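Local coordinates for acyl-[acyl-carrier-protein]--UDP-N-acetylglucosamine O-acyltransferase (Helicobacter pylori, PDB 1J2Z) that transfers a (3R)-hydroxyacyl group from acyl carrier protein to UDP-N-acetylglucosamine, the first step in making the lipid A of the outer membrane, at residues C181-E184 / F189-G192; V44-H49 / T56-F61; R197-Q200 / D206-F209; L230-H235 / E243-I248. All blocks are in the same frame, centred on the assembly; numbering follows the deposited sequence.

Contact 1: residues C181-E184 / F189-G192; sequences CTVE and FIRG
C181 lays its CB 3.9 Å from CG2 of I190, and its CA-H faces the carbonyl O of G192. That same oxygen takes a nearly straight bond from T182 N (3.0 Å, 170°). A second, weak bond comes from T182 OG1, which a chi1 of 59° holds between the backbone N and the carbonyl carbon. T182 O receives R191 N at 3.0 Å. V183 pairs with I190 as a non-hydrogen-bonded antiparallel pair, and its CG1, anti to the backbone N, presses to 3.3 Å from F189 O. The two strands form the beta hairpin that follows the last coils of the left-handed beta-helix: 181-184 runs parallel to strand 166-167, bonding M166 and A168, while I190 turns its backbone to Y257 and S259 of the C-terminal tail. E184 and F189 make a hydrogen-bonded pair, with 3.2 Å from F189 N to E184 O and the reciprocal bond from E184 N to F189 O. E184 O also lies over one face of the F189 ring, offset toward its rim. The extended E184 chain brings OE1 to 2.9 Å from R191 NE, a salt bridge of charges alone, the oxygen lying over the guanidinium face where no N-H points at it.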
# COMPACT_ATOMS: atom_id res chain seq x y z
N CYS A 181 3.18 -22.01 13.57
CA CYS A 181 2.81 -22.37 12.21
C CYS A 181 3.18 -21.30 11.19
O CYS A 181 3.24 -20.12 11.51
CB CYS A 181 1.31 -22.63 12.11
SG CYS A 181 0.75 -24.04 13.05
N THR A 182 3.42 -21.73 9.96
CA THR A 182 3.74 -20.81 8.87
C THR A 182 2.51 -20.79 7.98
O THR A 182 1.92 -21.83 7.70
CB THR A 182 4.95 -21.29 8.05
OG1 THR A 182 4.67 -22.58 7.50
CG2 THR A 182 6.18 -21.36 8.92
N VAL A 183 2.11 -19.60 7.56
CA VAL A 183 0.92 -19.43 6.72
C VAL A 183 1.25 -18.70 5.43
O VAL A 183 2.22 -17.94 5.36
CB VAL A 183 -0.16 -18.65 7.48
CG1 VAL A 183 -1.39 -18.45 6.61
CG2 VAL A 183 -0.54 -19.39 8.75
N GLU A 184 0.43 -18.93 4.40
CA GLU A 184 0.64 -18.31 3.10
C GLU A 184 -0.58 -18.50 2.20
O GLU A 184 -1.36 -19.43 2.39
CB GLU A 184 1.88 -18.92 2.44
CG GLU A 184 2.19 -18.40 1.05
CD GLU A 184 3.48 -18.98 0.50
OE1 GLU A 184 3.55 -20.22 0.35
OE2 GLU A 184 4.42 -18.20 0.24
N PHE A 189 -3.61 -20.34 4.40
CA PHE A 189 -3.73 -21.65 5.03
C PHE A 189 -2.37 -22.04 5.62
O PHE A 189 -1.34 -21.47 5.25
CB PHE A 189 -4.18 -22.70 4.01
CG PHE A 189 -3.25 -22.83 2.84
CD1 PHE A 189 -2.08 -23.58 2.94
CD2 PHE A 189 -3.52 -22.19 1.63
CE1 PHE A 189 -1.19 -23.68 1.86
CE2 PHE A 189 -2.65 -22.28 0.55
CZ PHE A 189 -1.48 -23.03 0.66
N ILE A 190 -2.36 -23.02 6.53
CA ILE A 190 -1.12 -23.47 7.16
C ILE A 190 -0.33 -24.40 6.26
O ILE A 190 -0.84 -25.42 5.80
CB ILE A 190 -1.43 -24.19 8.50
CG1 ILE A 190 -2.17 -23.23 9.44
CG2 ILE A 190 -0.13 -24.67 9.14
CD1 ILE A 190 -2.66 -23.87 10.72
N ARG A 191 0.93 -24.05 6.01
CA ARG A 191 1.80 -24.84 5.14
C ARG A 191 2.83 -25.68 5.89
O ARG A 191 3.59 -26.42 5.27
CB ARG A 191 2.55 -23.93 4.17
CG ARG A 191 1.67 -23.25 3.15
CD ARG A 191 2.45 -22.24 2.30
NE ARG A 191 3.56 -22.84 1.56
CZ ARG A 191 4.77 -23.05 2.05
NH1 ARG A 191 5.06 -22.72 3.30
NH2 ARG A 191 5.71 -23.60 1.29
N GLY A 192 2.86 -25.56 7.21
CA GLY A 192 3.82 -26.32 7.99
C GLY A 192 4.18 -25.58 9.25
O GLY A 192 3.43 -24.71 9.71

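Contact 2: residues V44-H49 / T56-F61; sequences VTLQGH and TEIFPF
V44 and I58 meet in the packed interior of the left-handed parallel beta-helix, near the two ends of nearly one complete coil: strand 45-46 belongs to one face of the three-sided prism and strand 57-58 to another. The two side chains cross at about a right angle. CG2 of I58, anti to its backbone N, lies 3.9 Å from both CG1 and CG2 of V44, whose chi1 of 170° presents the pair of methyls to it. A chi1 of -56° directs the longer arm of I58 along the interior toward L46, where CD1 comes within 4.5 Å of CD2 of L46. The side chains meet by apolar contact alone, and no hydrogen bond joins the segments. L40 and L64 pack on both L46 and I58, and I88 on I58, so the residues of neighbouring coils continue the filling. The side chains at the corner point out of the coil. F59 directs its CB away from V44, stacks on H41 and forms a cation-pi pair with R89, whereas F61, at positive phi, meets F61 of each of the other two subunits edge-to-face, at the centre of the trimer. At the corner V44 and F61 bring their CA atoms to 5.2 Å, and the second methyl of V44, CG2, rests against two successive backbone carbonyls, 3.6 Å from I58 O and 3.6 Å from F59 O.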
# COMPACT_ATOMS: atom_id res chain seq x y z
N VAL A 44 6.21 13.61 13.42
CA VAL A 44 5.44 12.48 13.94
C VAL A 44 4.17 13.09 14.54
O VAL A 44 4.22 14.12 15.21
CB VAL A 44 6.21 11.71 15.04
CG1 VAL A 44 5.28 10.70 15.70
CG2 VAL A 44 7.41 10.99 14.44
N THR A 45 3.02 12.46 14.29
CA THR A 45 1.77 12.96 14.84
C THR A 45 1.26 11.99 15.91
O THR A 45 1.00 10.83 15.63
CB THR A 45 0.68 13.11 13.77
OG1 THR A 45 1.07 14.11 12.82
CG2 THR A 45 -0.64 13.51 14.41
N LEU A 46 1.12 12.49 17.13
CA LEU A 46 0.62 11.68 18.24
C LEU A 46 -0.62 12.36 18.81
O LEU A 46 -0.54 13.47 19.33
CB LEU A 46 1.70 11.56 19.32
CG LEU A 46 3.06 11.01 18.86
CD1 LEU A 46 4.03 10.96 20.03
CD2 LEU A 46 2.87 9.62 18.27
N GLN A 47 -1.77 11.70 18.68
CA GLN A 47 -3.04 12.24 19.17
C GLN A 47 -3.71 11.24 20.13
O GLN A 47 -3.19 10.15 20.37
CB GLN A 47 -3.99 12.50 18.00
CG GLN A 47 -3.46 13.42 16.90
CD GLN A 47 -3.42 14.88 17.32
OE1 GLN A 47 -2.49 15.33 17.99
NE2 GLN A 47 -4.44 15.64 16.93
N GLY A 48 -4.87 11.62 20.65
CA GLY A 48 -5.60 10.74 21.55
C GLY A 48 -4.87 10.39 22.83
O GLY A 48 -3.85 10.99 23.17
N HIS A 49 -5.40 9.40 23.55
CA HIS A 49 -4.84 8.95 24.81
C HIS A 49 -3.82 7.88 24.47
O HIS A 49 -4.10 6.68 24.56
CB HIS A 49 -5.96 8.40 25.69
CG HIS A 49 -7.18 9.27 25.70
ND1 HIS A 49 -7.18 10.53 26.25
CD2 HIS A 49 -8.40 9.10 25.14
CE1 HIS A 49 -8.35 11.10 26.04
NE2 HIS A 49 -9.11 10.25 25.37
N THR A 56 11.28 3.71 22.64
CA THR A 56 10.65 3.45 21.36
C THR A 56 11.02 4.58 20.40
O THR A 56 11.10 5.74 20.81
CB THR A 56 9.13 3.32 21.50
OG1 THR A 56 8.83 2.02 22.04
CG2 THR A 56 8.43 3.48 20.15
N GLU A 57 11.28 4.24 19.14
CA GLU A 57 11.65 5.24 18.14
C GLU A 57 10.62 5.21 17.01
O GLU A 57 10.27 4.15 16.51
CB GLU A 57 13.04 4.94 17.59
CG GLU A 57 13.57 5.97 16.60
CD GLU A 57 14.98 5.65 16.12
OE1 GLU A 57 15.55 6.46 15.37
OE2 GLU A 57 15.51 4.58 16.49
N ILE A 58 10.15 6.40 16.63
CA ILE A 58 9.14 6.52 15.58
C ILE A 58 9.64 7.43 14.47
O ILE A 58 10.05 8.57 14.72
CB ILE A 58 7.84 7.08 16.18
CG1 ILE A 58 7.40 6.17 17.34
CG2 ILE A 58 6.76 7.17 15.10
CD1 ILE A 58 6.23 6.70 18.14
N PHE A 59 9.58 6.94 13.23
CA PHE A 59 10.06 7.68 12.07
C PHE A 59 9.07 8.69 11.46
O PHE A 59 7.88 8.67 11.77
CB PHE A 59 10.56 6.69 11.02
CG PHE A 59 11.87 6.04 11.41
CD1 PHE A 59 11.93 5.13 12.46
CD2 PHE A 59 13.05 6.37 10.74
CE1 PHE A 59 13.15 4.55 12.85
CE2 PHE A 59 14.27 5.80 11.11
CZ PHE A 59 14.32 4.89 12.17
N PRO A 60 9.56 9.57 10.57
CA PRO A 60 8.75 10.61 9.92
C PRO A 60 7.40 10.22 9.33
O PRO A 60 7.24 9.18 8.71
CB PRO A 60 9.69 11.16 8.85
CG PRO A 60 11.04 11.00 9.47
CD PRO A 60 10.94 9.61 10.05
N PHE A 61 6.43 11.11 9.55
CA PHE A 61 5.09 10.96 9.02
C PHE A 61 4.26 9.79 9.53
O PHE A 61 3.32 9.36 8.86
CB PHE A 61 5.15 10.95 7.49
CG PHE A 61 5.88 12.15 6.92
CD1 PHE A 61 6.79 11.99 5.88
CD2 PHE A 61 5.66 13.43 7.42
CE1 PHE A 61 7.47 13.09 5.35
CE2 PHE A 61 6.33 14.54 6.90
CZ PHE A 61 7.24 14.37 5.87

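Contact 3: residues R197-Q200 / D206-F209; sequences RMRQ and DIDF
Helices 195-201 and 204-217 come together at M198 and I207, whose CA atoms lie 6.7 Å apart, close enough for the side chain of one to touch the backbone of the other. Within 197-200 the backbone closes a turn, Q200 N bonding R197 O at 3.1 Å; between the two segments there is no hydrogen bond. The side chains of I207 and M198, with the backbone of the first helix, make the contact, and I207 carries most of it. Its CB points at the first helix, CG1 lies beside the backbone N, and an extended chi2 of 179° drives CD1 forward until it reaches the main chain, 3.7 Å from M198 O and 3.9 Å from R199 N. On the way CG1 passes 4.0 Å from M198 CB. Both segments belong to the C-terminal helical domain of LpxA, in which short helices are packed one against the next beyond the beta-helix; the connection between these two is only two residues long. M198 crosses I207 obliquely. Its chain leaves the helix extended and bends at the sulfur (chi3 -73°), which carries CE to 3.9 Å from CG2 of I207, so the isoleucine is met by M198 CB at one branch and by the methionine methyl at the other. Y180 and L193 lie against M198 from the same chain. At the margin, R199 offers just the root of its side chain, CG at 4.2 Å from CD1 of I207, before its charged end leads off to the exposed surface. On the second helix D206 and F209 pack instead on F240 and V241 of helix 239-250.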
# COMPACT_ATOMS: atom_id res chain seq x y z
N ARG A 197 11.99 -20.59 13.78
CA ARG A 197 11.64 -19.93 15.03
C ARG A 197 11.72 -20.90 16.21
O ARG A 197 12.27 -20.57 17.26
CB ARG A 197 10.22 -19.37 14.95
CG ARG A 197 9.76 -18.70 16.24
CD ARG A 197 9.92 -17.20 16.15
NE ARG A 197 11.28 -16.80 15.83
CZ ARG A 197 11.62 -15.57 15.48
NH1 ARG A 197 10.69 -14.62 15.40
NH2 ARG A 197 12.89 -15.27 15.20
N MET A 198 11.16 -22.09 16.03
CA MET A 198 11.17 -23.09 17.09
C MET A 198 12.59 -23.45 17.49
O MET A 198 12.87 -23.67 18.67
CB MET A 198 10.43 -24.35 16.64
CG MET A 198 8.99 -24.12 16.19
SD MET A 198 8.11 -25.66 15.88
CE MET A 198 8.86 -26.17 14.36
N ARG A 199 13.49 -23.51 16.52
CA ARG A 199 14.88 -23.87 16.77
C ARG A 199 15.63 -22.90 17.68
O ARG A 199 16.62 -23.27 18.31
CB ARG A 199 15.65 -24.02 15.45
CG ARG A 199 15.25 -25.25 14.65
CD ARG A 199 16.14 -25.42 13.43
NE ARG A 199 15.99 -24.31 12.49
CZ ARG A 199 16.71 -24.17 11.38
NH1 ARG A 199 17.63 -25.07 11.06
NH2 ARG A 199 16.50 -23.13 10.58
N GLN A 200 15.16 -21.66 17.76
CA GLN A 200 15.83 -20.69 18.62
C GLN A 200 15.15 -20.57 19.98
O GLN A 200 15.78 -20.19 20.96
CB GLN A 200 15.91 -19.31 17.95
CG GLN A 200 14.58 -18.72 17.55
CD GLN A 200 14.67 -17.23 17.27
OE1 GLN A 200 14.77 -16.42 18.19
NE2 GLN A 200 14.67 -16.87 15.99
N ASP A 206 11.09 -31.13 22.22
CA ASP A 206 9.79 -30.49 22.19
C ASP A 206 9.35 -30.15 20.77
O ASP A 206 8.16 -30.15 20.47
CB ASP A 206 9.80 -29.24 23.06
CG ASP A 206 10.11 -29.55 24.52
OD1 ASP A 206 9.49 -30.48 25.07
OD2 ASP A 206 10.98 -28.87 25.10
N ILE A 207 10.31 -29.88 19.90
CA ILE A 207 9.98 -29.56 18.52
C ILE A 207 9.37 -30.79 17.86
O ILE A 207 8.40 -30.68 17.10
CB ILE A 207 11.23 -29.10 17.74
CG1 ILE A 207 11.73 -27.77 18.32
CG2 ILE A 207 10.90 -28.94 16.26
CD1 ILE A 207 12.98 -27.23 17.64
N ASP A 208 9.93 -31.96 18.16
CA ASP A 208 9.42 -33.22 17.60
C ASP A 208 8.01 -33.46 18.12
O ASP A 208 7.11 -33.83 17.36
CB ASP A 208 10.30 -34.40 18.02
CG ASP A 208 11.72 -34.30 17.50
OD1 ASP A 208 11.89 -34.03 16.30
OD2 ASP A 208 12.66 -34.50 18.30
N PHE A 209 7.83 -33.24 19.42
CA PHE A 209 6.53 -33.43 20.05
C PHE A 209 5.47 -32.58 19.36
O PHE A 209 4.37 -33.06 19.09
CB PHE A 209 6.63 -33.07 21.53
CG PHE A 209 5.32 -33.16 22.27
CD1 PHE A 209 4.42 -32.10 22.25
CD2 PHE A 209 4.98 -34.32 22.96
CE1 PHE A 209 3.20 -32.19 22.91
CE2 PHE A 209 3.76 -34.42 23.63
CZ PHE A 209 2.87 -33.35 23.60

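Contact 4: residues L230-H235 / E243-I248; sequences LELEEH and EICSFI
C245 is the residue on which two side chains of the preceding helix converge, L232 on its CB and E231 on its sulfur. The leucine comes to it fork first. With CG beside the backbone N (chi1 -70°), L232 sets that branch point 3.6 Å from C245 CB, and both methyls follow, CD2 at 3.7 Å and CD1 at 4.0 Å, so the cysteine carbon fits against the isopropyl fork. The sulfur, anti to its own carbonyl carbon, turns off toward E231 and finds the aliphatic stem: SG lies 3.6 Å from E231 CB and 3.9 Å from E231 CG. The glutamate then bends at chi2 (57°), and its carboxylate swings away from C245. There OE2 makes a salt bridge with R216 of helix 204-217 and lies at the edge of the H235 imidazole, in its plane. Since E231 is buried, the arginine would be expected to favour the ionised carboxylate. No hydrogen bond links the two segments, and the nearest CA atoms, those of L232 and C245, are 6.9 Å apart. V241 also packs on both E231 and L232, L249 on L232, and A228 on C245, extending the apolar seam along both helices. Away from this seam, I244 faces L213, Y214 and L217 of helix 204-217, while F247 makes a cation-pi pair with R160 of the beta-helix. This packing of consecutive helices, with helix 204-217 against I244, is part of the C-terminal helical domain of LpxA.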
# COMPACT_ATOMS: atom_id res chain seq x y z
N LEU A 230 -9.37 -34.06 23.36
CA LEU A 230 -8.80 -35.36 23.70
C LEU A 230 -7.32 -35.21 24.02
O LEU A 230 -6.79 -35.89 24.90
CB LEU A 230 -8.97 -36.34 22.54
CG LEU A 230 -10.37 -36.92 22.35
CD1 LEU A 230 -10.43 -37.72 21.06
CD2 LEU A 230 -10.72 -37.80 23.55
N GLU A 231 -6.67 -34.30 23.32
CA GLU A 231 -5.25 -34.05 23.51
C GLU A 231 -4.99 -33.49 24.91
O GLU A 231 -3.97 -33.79 25.53
CB GLU A 231 -4.76 -33.07 22.45
CG GLU A 231 -3.31 -33.25 22.05
CD GLU A 231 -3.02 -34.66 21.56
OE1 GLU A 231 -3.77 -35.16 20.70
OE2 GLU A 231 -2.04 -35.26 22.04
N LEU A 232 -5.92 -32.67 25.39
CA LEU A 232 -5.80 -32.07 26.72
C LEU A 232 -6.02 -33.13 27.80
O LEU A 232 -5.51 -32.99 28.92
CB LEU A 232 -6.83 -30.95 26.87
CG LEU A 232 -6.55 -29.70 26.03
CD1 LEU A 232 -7.82 -28.86 25.92
CD2 LEU A 232 -5.42 -28.90 26.67
N GLU A 233 -6.77 -34.17 27.47
CA GLU A 233 -7.05 -35.24 28.41
C GLU A 233 -5.84 -36.18 28.50
O GLU A 233 -5.36 -36.48 29.60
CB GLU A 233 -8.28 -36.04 27.97
CG GLU A 233 -9.59 -35.28 28.11
CD GLU A 233 -10.78 -36.05 27.55
OE1 GLU A 233 -10.97 -37.23 27.92
OE2 GLU A 233 -11.53 -35.47 26.73
N GLU A 234 -5.36 -36.63 27.35
CA GLU A 234 -4.23 -37.54 27.30
C GLU A 234 -2.90 -36.88 27.67
O GLU A 234 -1.88 -37.55 27.76
CB GLU A 234 -4.11 -38.16 25.90
CG GLU A 234 -5.35 -38.93 25.46
CD GLU A 234 -5.14 -39.70 24.17
OE1 GLU A 234 -4.75 -39.08 23.15
OE2 GLU A 234 -5.36 -40.93 24.16
N HIS A 235 -2.93 -35.57 27.89
CA HIS A 235 -1.71 -34.85 28.26
C HIS A 235 -2.03 -33.66 29.15
O HIS A 235 -1.62 -32.53 28.85
CB HIS A 235 -0.99 -34.37 27.00
CG HIS A 235 -0.56 -35.47 26.09
ND1 HIS A 235 0.33 -36.46 26.47
CD2 HIS A 235 -0.90 -35.75 24.81
CE1 HIS A 235 0.52 -37.29 25.47
NE2 HIS A 235 -0.22 -36.89 24.45
N GLU A 243 -0.95 -24.86 25.56
CA GLU A 243 -0.82 -23.64 24.77
C GLU A 243 -1.52 -23.75 23.42
O GLU A 243 -2.25 -22.86 23.00
CB GLU A 243 0.66 -23.33 24.55
CG GLU A 243 0.93 -22.02 23.87
CD GLU A 243 2.42 -21.74 23.76
OE1 GLU A 243 2.78 -20.62 23.32
OE2 GLU A 243 3.22 -22.64 24.10
N ILE A 244 -1.28 -24.87 22.73
CA ILE A 244 -1.85 -25.10 21.41
C ILE A 244 -3.34 -25.44 21.41
O ILE A 244 -4.13 -24.83 20.69
CB ILE A 244 -1.07 -26.21 20.69
CG1 ILE A 244 0.37 -25.74 20.45
CG2 ILE A 244 -1.75 -26.58 19.38
CD1 ILE A 244 1.28 -26.77 19.86
N CYS A 245 -3.73 -26.42 22.22
CA CYS A 245 -5.12 -26.85 22.27
C CYS A 245 -6.09 -25.84 22.86
O CYS A 245 -7.22 -25.70 22.38
CB CYS A 245 -5.22 -28.19 23.00
SG CYS A 245 -4.29 -29.48 22.16
N SER A 246 -5.68 -25.12 23.90
CA SER A 246 -6.58 -24.14 24.50
C SER A 246 -6.79 -23.01 23.49
O SER A 246 -7.87 -22.41 23.42
CB SER A 246 -6.00 -23.58 25.80
OG SER A 246 -4.85 -22.80 25.56
N PHE A 247 -5.75 -22.71 22.71
CA PHE A 247 -5.85 -21.66 21.69
C PHE A 247 -6.93 -22.07 20.69
O PHE A 247 -7.83 -21.29 20.36
CB PHE A 247 -4.52 -21.50 20.95
CG PHE A 247 -4.57 -20.48 19.84
CD1 PHE A 247 -4.53 -19.12 20.13
CD2 PHE A 247 -4.69 -20.88 18.51
CE1 PHE A 247 -4.61 -18.17 19.12
CE2 PHE A 247 -4.78 -19.93 17.48
CZ PHE A 247 -4.73 -18.58 17.79
N ILE A 248 -6.83 -23.31 20.22
CA ILE A 248 -7.77 -23.86 19.26
C ILE A 248 -9.22 -23.85 19.74
O ILE A 248 -10.12 -23.42 19.02
CB ILE A 248 -7.38 -25.31 18.89
CG1 ILE A 248 -6.09 -25.29 18.06
CG2 ILE A 248 -8.50 -25.99 18.12
CD1 ILE A 248 -5.50 -26.68 17.80

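Overall arrangement
Following the chain from the N terminus, contact 2 closes almost one coil of the beta-helix, joining two of its faces. Many coils later, contact 1 closes the short hairpin loop at the end of the sheet that also holds strand 57-58; its centre is about 33 Å from that of contact 2, beyond the centre of the chain. A short turn after strand 189-191 leads into helix 195-201, where contact 3 closes the brief link to helix 204-217, and contact 4 closes the turn between helices 224-234 and 239-250. All four lie in series, none nesting or crossing. Contacts 3 and 4 approach to about 5 Å between nearest atoms, tying together the helical domain.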